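Local coordinates for protein RNA polymerase sigma factor (PDB 5UXX) that probably serves as an ECF-type sigma factor that binds promoter DNA and directs RNA polymerase to start transcription at selected genes, at residues G128-Y131 and E132-A135. Sequence-based numbering, arbitrary orientation.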
ATOM      1  N   GLY A 128       5.813   3.647  -7.017  1.00 27.93           N
ATOM      2  CA  GLY A 128       6.179   4.360  -8.228  1.00 25.32           C
ATOM      3  C   GLY A 128       5.546   5.731  -8.391  1.00 28.33           C
ATOM      4  O   GLY A 128       5.465   6.248  -9.505  1.00 27.02           O
ATOM      5  N   PHE A 129       5.093   6.320  -7.289  1.00 27.41           N
ATOM      6  CA  PHE A 129       4.512   7.660  -7.336  1.00 25.74           C
ATOM      7  C   PHE A 129       5.587   8.741  -7.301  1.00 26.93           C
ATOM      8  O   PHE A 129       6.674   8.535  -6.761  1.00 24.24           O
ATOM      9  CB  PHE A 129       3.537   7.872  -6.175  1.00 24.12           C
ATOM     10  CG  PHE A 129       2.275   7.069  -6.285  1.00 24.06           C
ATOM     11  CD1 PHE A 129       1.323   7.379  -7.244  1.00 21.21           C
ATOM     12  CD2 PHE A 129       2.031   6.015  -5.421  1.00 23.48           C
ATOM     13  CE1 PHE A 129       0.159   6.645  -7.347  1.00 21.44           C
ATOM     14  CE2 PHE A 129       0.867   5.277  -5.518  1.00 23.34           C
ATOM     15  CZ  PHE A 129      -0.071   5.592  -6.481  1.00 20.89           C
ATOM     16  N   SER A 130       5.275   9.891  -7.889  1.00 24.85           N
ATOM     17  CA  SER A 130       6.138  11.058  -7.787  1.00 23.78           C
ATOM     18  C   SER A 130       5.991  11.676  -6.401  1.00 27.18           C
ATOM     19  O   SER A 130       5.057  11.347  -5.669  1.00 29.95           O
ATOM     20  CB  SER A 130       5.793  12.083  -8.867  1.00 22.28           C
ATOM     21  OG  SER A 130       4.484  12.591  -8.682  1.00 31.56           O
ATOM     22  N   TYR A 131       6.914  12.563  -6.039  1.00 26.64           N
ATOM     23  CA  TYR A 131       6.819  13.272  -4.766  1.00 28.45           C
ATOM     24  C   TYR A 131       5.535  14.090  -4.711  1.00 27.19           C
ATOM     25  O   TYR A 131       4.888  14.180  -3.668  1.00 30.39           O
ATOM     26  CB  TYR A 131       8.033  14.180  -4.553  1.00 24.58           C
ATOM     27  CG  TYR A 131       9.333  13.430  -4.365  1.00 28.37           C
ATOM     28  CD1 TYR A 131       9.531  12.614  -3.259  1.00 28.74           C
ATOM     29  CD2 TYR A 131      10.364  13.545  -5.289  1.00 28.01           C
ATOM     30  CE1 TYR A 131      10.717  11.927  -3.081  1.00 29.11           C
ATOM     31  CE2 TYR A 131      11.554  12.862  -5.118  1.00 27.40           C
ATOM     32  CZ  TYR A 131      11.724  12.056  -4.013  1.00 27.22           C
ATOM     33  OH  TYR A 131      12.906  11.373  -3.838  1.00 27.30           O
ATOM     34  N   GLU A 132       5.179  14.682  -5.846  1.00 29.94           N
ATOM     35  CA  GLU A 132       3.962  15.474  -5.966  1.00 31.04           C
ATOM     36  C   GLU A 132       2.716  14.642  -5.663  1.00 31.61           C
ATOM     37  O   GLU A 132       1.876  15.038  -4.856  1.00 34.77           O
ATOM     38  CB  GLU A 132       3.861  16.077  -7.369  1.00 35.50           C
ATOM     39  CG  GLU A 132       2.859  17.210  -7.492  1.00 48.61           C
ATOM     40  CD  GLU A 132       3.362  18.498  -6.871  1.00 58.56           C
ATOM     41  OE1 GLU A 132       4.380  19.034  -7.358  1.00 62.15           O
ATOM     42  OE2 GLU A 132       2.743  18.972  -5.895  1.00 60.08           O
ATOM     43  N   ASP A 133       2.609  13.487  -6.312  1.00 32.29           N
ATOM     44  CA  ASP A 133       1.442  12.625  -6.160  1.00 34.54           C
ATOM     45  C   ASP A 133       1.370  11.984  -4.776  1.00 31.96           C
ATOM     46  O   ASP A 133       0.288  11.855  -4.203  1.00 35.62           O
ATOM     47  CB  ASP A 133       1.440  11.536  -7.236  1.00 38.35           C
ATOM     48  CG  ASP A 133       0.966  12.049  -8.582  1.00 49.62           C
ATOM     49  OD1 ASP A 133       0.158  13.001  -8.604  1.00 55.34           O
ATOM     50  OD2 ASP A 133       1.401  11.502  -9.617  1.00 52.17           O
ATOM     51  N   ALA A 134       2.520  11.585  -4.244  1.00 25.88           N
ATOM     52  CA  ALA A 134       2.580  10.988  -2.916  1.00 23.60           C
ATOM     53  C   ALA A 134       2.166  11.996  -1.848  1.00 28.62           C
ATOM     54  O   ALA A 134       1.541  11.637  -0.849  1.00 31.13           O
ATOM     55  CB  ALA A 134       3.972  10.459  -2.632  1.00 19.99           C
ATOM     56  N   ALA A 135       2.520  13.257  -2.068  1.00 30.05           N
ATOM     57  CA  ALA A 135       2.146  14.331  -1.155  1.00 28.87           C
ATOM     58  C   ALA A 135       0.635  14.539  -1.156  1.00 29.32           C
ATOM     59  O   ALA A 135       0.028  14.763  -0.109  1.00 30.74           O
ATOM     60  CB  ALA A 135       2.862  15.619  -1.526  1.00 30.36           C
TER
HETATM   61  O   HOH W   1       2.979   9.631  -9.594  1.00 27.99           O
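The carbonyl oxygen of Ser130 accepts from Ala134 N at 2.9 Å, a nearly straight bond (N-H...O 163°) that closes the first turn of helix 131-138. Ser130 also caps that helix with its side chain. Its hydroxyl sits between the backbone N and the carbonyl carbon (chi1 64°), a rotation that turns OG back to accept from Asp133 N at 3.2 Å. Asp133 answers from three residues on: its carboxylate lies alongside the hydroxyl, and one water, 2.9 Å from Ser130 N, takes that N-H and apparently passes a hydrogen bond to OD2, although the water-to-carboxylate distance is doubtfully short. The next backbone bond, Ala135 N to Tyr131 O, is 3.0 Å long. Just before the cap, Phe129 sets its CB 4.4 Å from Ala134 CB in a hydrophobic staple, while its CD1 meets Asp133 CB, with ring and carboxylate planes almost perpendicular. The Phe129 ring continues edge-to-face onto Phe62, tying the cap to helix 57-81, and Tyr131 turns to Lys146 and Ile145 of helix 142-159. A serine N-cap thus joins a hydrophobic staple, the return half of a capping box resting only on that doubtful water, where probably the first helix of the region 4 helix-turn-helix begins.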